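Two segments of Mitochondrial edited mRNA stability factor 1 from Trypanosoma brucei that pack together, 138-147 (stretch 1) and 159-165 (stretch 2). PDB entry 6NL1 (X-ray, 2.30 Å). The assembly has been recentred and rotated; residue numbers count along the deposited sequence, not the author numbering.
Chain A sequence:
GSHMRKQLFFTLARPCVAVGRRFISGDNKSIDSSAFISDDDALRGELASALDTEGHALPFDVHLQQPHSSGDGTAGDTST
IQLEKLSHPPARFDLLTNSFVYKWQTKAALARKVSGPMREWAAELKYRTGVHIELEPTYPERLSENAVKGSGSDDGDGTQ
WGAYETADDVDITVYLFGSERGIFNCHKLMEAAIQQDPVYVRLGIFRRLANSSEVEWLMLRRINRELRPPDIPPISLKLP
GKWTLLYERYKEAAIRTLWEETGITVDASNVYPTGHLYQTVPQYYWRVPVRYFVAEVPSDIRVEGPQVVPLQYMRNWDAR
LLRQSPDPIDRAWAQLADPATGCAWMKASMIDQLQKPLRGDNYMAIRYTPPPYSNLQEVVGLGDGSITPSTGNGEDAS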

ATOM      1  N   THR A 138      20.615  -5.472  -6.514  1.00 24.72           N
ATOM      2  CA  THR A 138      21.796  -6.168  -7.000  1.00 28.67           C
ATOM      3  C   THR A 138      23.085  -5.361  -6.807  1.00 33.62           C
ATOM      4  O   THR A 138      24.143  -5.928  -6.597  1.00 33.16           O
ATOM      5  CB  THR A 138      21.625  -6.487  -8.485  1.00 31.96           C
ATOM      6  OG1 THR A 138      20.314  -7.034  -8.688  1.00 27.38           O
ATOM      7  CG2 THR A 138      22.703  -7.473  -8.958  1.00 23.10           C
ATOM      8  N   TYR A 139      22.988  -4.036  -6.886  1.00 25.66           N
ATOM      9  CA  TYR A 139      24.157  -3.157  -6.745  1.00 25.21           C
ATOM     10  C   TYR A 139      23.840  -2.029  -5.776  1.00 25.41           C
ATOM     11  O   TYR A 139      23.709  -0.876  -6.190  1.00 27.56           O
ATOM     12  CB  TYR A 139      24.557  -2.561  -8.103  1.00 21.69           C
ATOM     13  CG  TYR A 139      24.745  -3.609  -9.177  1.00 30.49           C
ATOM     14  CD1 TYR A 139      25.800  -4.514  -9.111  1.00 35.06           C
ATOM     15  CD2 TYR A 139      23.872  -3.701 -10.252  1.00 34.91           C
ATOM     16  CE1 TYR A 139      25.977  -5.481 -10.083  1.00 30.56           C
ATOM     17  CE2 TYR A 139      24.043  -4.670 -11.238  1.00 28.88           C
ATOM     18  CZ  TYR A 139      25.097  -5.554 -11.141  1.00 41.90           C
ATOM     19  OH  TYR A 139      25.269  -6.518 -12.101  1.00 42.54           O
ATOM     20  N   PRO A 140      23.699  -2.362  -4.484  1.00 25.07           N
ATOM     21  CA  PRO A 140      23.223  -1.435  -3.444  1.00 27.08           C
ATOM     22  C   PRO A 140      24.053  -0.156  -3.311  1.00 30.17           C
ATOM     23  O   PRO A 140      23.519   0.884  -2.932  1.00 29.27           O
ATOM     24  CB  PRO A 140      23.313  -2.274  -2.149  1.00 26.08           C
ATOM     25  CG  PRO A 140      24.239  -3.442  -2.493  1.00 26.65           C
ATOM     26  CD  PRO A 140      23.964  -3.711  -3.945  1.00 23.18           C
ATOM     27  N   GLU A 141      25.340  -0.231  -3.610  1.00 25.30           N
ATOM     28  CA  GLU A 141      26.206   0.936  -3.487  1.00 34.12           C
ATOM     29  C   GLU A 141      25.725   2.039  -4.417  1.00 34.44           C
ATOM     30  O   GLU A 141      25.911   3.214  -4.141  1.00 35.73           O
ATOM     31  CB  GLU A 141      27.658   0.579  -3.824  1.00 37.44           C
ATOM     32  CG  GLU A 141      28.230  -0.552  -2.988  1.00 76.93           C
ATOM     33  CD  GLU A 141      28.322  -0.196  -1.515  1.00106.54           C
ATOM     34  OE1 GLU A 141      28.853   0.891  -1.193  1.00108.02           O
ATOM     35  OE2 GLU A 141      27.854  -0.998  -0.677  1.00106.52           O
ATOM     36  N   ARG A 142      25.117   1.659  -5.531  1.00 28.78           N
ATOM     37  CA  ARG A 142      24.622   2.662  -6.469  1.00 28.64           C
ATOM     38  C   ARG A 142      23.511   3.499  -5.843  1.00 29.59           C
ATOM     39  O   ARG A 142      23.276   4.638  -6.249  1.00 25.58           O
ATOM     40  CB  ARG A 142      24.162   2.013  -7.775  1.00 22.68           C
ATOM     41  CG  ARG A 142      25.305   1.324  -8.545  1.00 30.27           C
ATOM     42  CD  ARG A 142      24.887   0.904  -9.964  1.00 27.04           C
ATOM     43  NE  ARG A 142      24.387   2.038 -10.743  1.00 37.21           N
ATOM     44  CZ  ARG A 142      23.775   1.936 -11.922  1.00 35.32           C
ATOM     45  NH1 ARG A 142      23.590   0.750 -12.478  1.00 30.72           N
ATOM     46  NH2 ARG A 142      23.345   3.024 -12.546  1.00 34.90           N
ATOM     47  N   LEU A 143      22.841   2.945  -4.836  1.00 26.72           N
ATOM     48  CA  LEU A 143      21.750   3.670  -4.195  1.00 25.52           C
ATOM     49  C   LEU A 143      22.258   4.774  -3.274  1.00 32.15           C
ATOM     50  O   LEU A 143      21.491   5.644  -2.869  1.00 27.45           O
ATOM     51  CB  LEU A 143      20.804   2.727  -3.456  1.00 20.69           C
ATOM     52  CG  LEU A 143      20.038   1.747  -4.347  1.00 27.27           C
ATOM     53  CD1 LEU A 143      19.260   0.734  -3.498  1.00 21.27           C
ATOM     54  CD2 LEU A 143      19.116   2.502  -5.296  1.00 21.63           C
ATOM     55  N   SER A 144      23.555   4.761  -2.975  1.00 23.18           N
ATOM     56  CA  SER A 144      24.147   5.837  -2.176  1.00 22.88           C
ATOM     57  C   SER A 144      24.827   6.901  -3.027  1.00 28.96           C
ATOM     58  O   SER A 144      25.437   7.824  -2.486  1.00 31.75           O
ATOM     59  CB  SER A 144      25.133   5.277  -1.145  1.00 30.58           C
ATOM     60  OG  SER A 144      24.437   4.601  -0.109  1.00 38.29           O
ATOM     61  N   GLU A 145      24.737   6.759  -4.351  1.00 28.13           N
ATOM     62  CA  GLU A 145      25.265   7.762  -5.286  1.00 24.02           C
ATOM     63  C   GLU A 145      24.210   8.823  -5.621  1.00 36.60           C
ATOM     64  O   GLU A 145      23.029   8.502  -5.785  1.00 33.51           O
ATOM     65  CB  GLU A 145      25.706   7.091  -6.600  1.00 35.10           C
ATOM     66  CG  GLU A 145      26.806   6.051  -6.455  1.00 29.96           C
ATOM     67  CD  GLU A 145      28.122   6.665  -6.016  1.00 44.59           C
ATOM     68  OE1 GLU A 145      28.327   7.872  -6.273  1.00 50.64           O
ATOM     69  OE2 GLU A 145      28.942   5.947  -5.402  1.00 51.56           O
ATOM     70  N   ASN A 146      24.649  10.074  -5.734  1.00 32.91           N
ATOM     71  CA  ASN A 146      23.808  11.191  -6.188  1.00 44.99           C
ATOM     72  C   ASN A 146      23.891  11.402  -7.688  1.00 48.87           C
ATOM     73  O   ASN A 146      22.915  11.786  -8.328  1.00 52.83           O
ATOM     74  CB  ASN A 146      24.252  12.501  -5.541  1.00 58.86           C
ATOM     75  CG  ASN A 146      24.210  12.447  -4.049  1.00 71.92           C
ATOM     76  OD1 ASN A 146      23.136  12.410  -3.455  1.00 75.39           O
ATOM     77  ND2 ASN A 146      25.380  12.451  -3.423  1.00 66.93           N
ATOM     78  N   ALA A 147      25.076  11.176  -8.239  1.00 43.75           N
ATOM     79  CA  ALA A 147      25.320  11.440  -9.651  1.00 62.72           C
ATOM     80  C   ALA A 147      25.366  10.155 -10.479  1.00 38.95           C
ATOM     81  O   ALA A 147      24.910  10.140 -11.626  1.00 60.08           O
ATOM     82  CB  ALA A 147      26.609  12.241  -9.822  1.00 50.93           C
ATOM     83  N   THR A 159      25.691   6.826 -15.932  1.00140.90           N
ATOM     84  CA  THR A 159      26.644   5.838 -16.426  1.00135.55           C
ATOM     85  C   THR A 159      26.226   4.408 -16.083  1.00123.85           C
ATOM     86  O   THR A 159      25.063   4.031 -16.232  1.00107.35           O
ATOM     87  CB  THR A 159      28.076   6.104 -15.893  1.00133.90           C
ATOM     88  OG1 THR A 159      28.027   6.399 -14.490  1.00106.94           O
ATOM     89  CG2 THR A 159      28.713   7.275 -16.627  1.00133.13           C
ATOM     90  N   GLN A 160      27.188   3.622 -15.615  1.00122.33           N
ATOM     91  CA  GLN A 160      26.969   2.216 -15.320  1.00 78.63           C
ATOM     92  C   GLN A 160      27.216   1.939 -13.838  1.00 66.00           C
ATOM     93  O   GLN A 160      26.957   0.838 -13.354  1.00 63.86           O
ATOM     94  CB  GLN A 160      27.904   1.365 -16.184  1.00 77.07           C
ATOM     95  CG  GLN A 160      27.795  -0.133 -15.976  1.00 90.10           C
ATOM     96  CD  GLN A 160      28.793  -0.901 -16.821  1.00101.82           C
ATOM     97  OE1 GLN A 160      29.436  -0.335 -17.707  1.00 91.77           O
ATOM     98  NE2 GLN A 160      28.930  -2.194 -16.549  1.00 92.61           N
ATOM     99  N   TRP A 161      27.710   2.944 -13.117  1.00 44.19           N
ATOM    100  CA  TRP A 161      28.099   2.757 -11.718  1.00 45.25           C
ATOM    101  C   TRP A 161      27.702   3.897 -10.784  1.00 38.82           C
ATOM    102  O   TRP A 161      27.991   3.864  -9.586  1.00 50.64           O
ATOM    103  CB  TRP A 161      29.603   2.496 -11.607  1.00 47.61           C
ATOM    104  CG  TRP A 161      29.959   1.073 -11.880  1.00 83.27           C
ATOM    105  CD1 TRP A 161      30.788   0.604 -12.858  1.00 74.27           C
ATOM    106  CD2 TRP A 161      29.474  -0.078 -11.177  1.00 99.89           C
ATOM    107  NE1 TRP A 161      30.861  -0.768 -12.798  1.00 94.44           N
ATOM    108  CE2 TRP A 161      30.062  -1.210 -11.776  1.00102.00           C
ATOM    109  CE3 TRP A 161      28.602  -0.259 -10.097  1.00 94.27           C
ATOM    110  CZ2 TRP A 161      29.805  -2.506 -11.331  1.00117.74           C
ATOM    111  CZ3 TRP A 161      28.347  -1.547  -9.657  1.00 83.24           C
ATOM    112  CH2 TRP A 161      28.946  -2.652 -10.273  1.00108.67           C
ATOM    113  N   GLY A 162      27.050   4.911 -11.329  1.00 33.65           N
ATOM    114  CA  GLY A 162      26.576   6.002 -10.505  1.00 35.63           C
ATOM    115  C   GLY A 162      25.115   5.806 -10.147  1.00 30.99           C
ATOM    116  O   GLY A 162      24.598   4.685 -10.162  1.00 31.18           O
ATOM    117  N   ALA A 163      24.453   6.915  -9.839  1.00 35.11           N
ATOM    118  CA  ALA A 163      23.044   6.933  -9.488  1.00 32.91           C
ATOM    119  C   ALA A 163      22.197   6.299 -10.580  1.00 39.06           C
ATOM    120  O   ALA A 163      22.539   6.369 -11.757  1.00 34.17           O
ATOM    121  CB  ALA A 163      22.598   8.362  -9.253  1.00 27.86           C
ATOM    122  N   TYR A 164      21.089   5.681 -10.184  1.00 27.81           N
ATOM    123  CA  TYR A 164      20.067   5.266 -11.141  1.00 36.76           C
ATOM    124  C   TYR A 164      19.234   6.483 -11.516  1.00 29.89           C
ATOM    125  O   TYR A 164      19.010   7.358 -10.688  1.00 34.25           O
ATOM    126  CB  TYR A 164      19.148   4.200 -10.533  1.00 27.66           C
ATOM    127  CG  TYR A 164      19.764   2.820 -10.414  1.00 30.26           C
ATOM    128  CD1 TYR A 164      19.917   2.001 -11.533  1.00 27.47           C
ATOM    129  CD2 TYR A 164      20.168   2.327  -9.181  1.00 28.56           C
ATOM    130  CE1 TYR A 164      20.473   0.733 -11.423  1.00 28.15           C
ATOM    131  CE2 TYR A 164      20.725   1.061  -9.061  1.00 22.35           C
ATOM    132  CZ  TYR A 164      20.871   0.270 -10.179  1.00 24.54           C
ATOM    133  OH  TYR A 164      21.417  -0.979 -10.042  1.00 26.75           O
ATOM    134  N   GLU A 165      18.765   6.533 -12.755  1.00 34.36           N
ATOM    135  CA  GLU A 165      17.930   7.640 -13.203  1.00 36.94           C
ATOM    136  C   GLU A 165      16.612   7.656 -12.444  1.00 36.42           C
ATOM    137  O   GLU A 165      16.181   8.702 -11.966  1.00 36.52           O
ATOM    138  CB  GLU A 165      17.636   7.520 -14.701  1.00 38.36           C
ATOM    139  CG  GLU A 165      18.865   7.484 -15.593  1.00 79.92           C
ATOM    140  CD  GLU A 165      19.287   8.861 -16.060  1.00119.24           C
ATOM    141  OE1 GLU A 165      18.738   9.861 -15.550  1.00129.23           O
ATOM    142  OE2 GLU A 165      20.166   8.939 -16.945  1.00127.93           O
TER
HETATM  143  O   HOH W   1      20.699  -2.427  -7.587  1.00 24.07           O
HETATM  144  O   HOH W   2      20.775   5.619  -7.292  1.00 21.80           O
HETATM  145  O   HOH W   3      25.702  -1.474 -12.393  1.00 52.46           O
HETATM  146  O   HOH W   4      21.845   3.866 -14.901  1.00 61.60           O

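What anchors the two stretches to each other? The centre of the contact is Arg-142, which gives up more surface to the other stretch, 150 Å², than any other residue here. Its CA-to-CB bond points toward stretch 2, and the chain runs m, t, p through its first three chi angles to set the guanidinium beside the backbone of residues 159-163. There NE donates a hydrogen bond to O of Gly-162 at 2.7 Å with a nearly straight angle of 163°, while NH2 of Arg-142 adds a weak bond to the same Gly-162 O at 3.2 Å. Stretch 2 has no regular helix or strand here, and arginine, with several donors on one flat group, suits a segment that offers carbonyl oxygens.

How does Tyr-164 complete the arginine's surroundings? Its ring comes up under the guanidinium and the two groups stack, centres 3.8 Å apart and planes at 25°. CZ of Arg-142 lies over the ring face, only 22° off the normal, so the positive charge meets the pi electrons in a cation-pi contact. Over the opposite face of the guanidinium lie Gln-160 O and Trp-161 CA, whereas Gly-162 O approaches near its plane, where the N-H groups point. Tyr-164 is buried and gives up 101 Å² to stretch 1; its ring also meets Leu-143, whose CD2 is 4.0 Å from Tyr-164 CD2.

Why do small residues sit at 162 and 163? Here the backbones run close: the CA atoms of Glu-145 and Ala-163 are 4.8 Å apart. Gly-162 has no side chain, and an ideal CB on it would lie a tight 3.2 Å from Ala-147 C. Ala-163, covered over 76 Å², points its methyl toward stretch 1, with CB 3.6 Å from Asn-146 O; its N is 3.5 Å from Glu-145 CB. Glu-145 thus packs here through the aliphatic base of its side chain.

What closes the edges of the contact? Trp-161 turns the edge of its indole toward the face of Tyr-139, planes at 81°, and CH2 of Trp-161 comes within 3.8 Å of Tyr-139 CD1. Waters bridge further polar atoms. Water 1 accepts from Tyr-139 N and donates to Tyr-164 OH, both at 2.9 Å; water 2 likewise joins Tyr-164 N to Arg-142 O, each 2.9 Å from its oxygen. Water 3 donates to Gln-160 O at 2.8 Å and accepts a weak bond from Arg-142 NH1 at 3.1 Å, linking a pair whose direct geometry is too poor for a hydrogen bond.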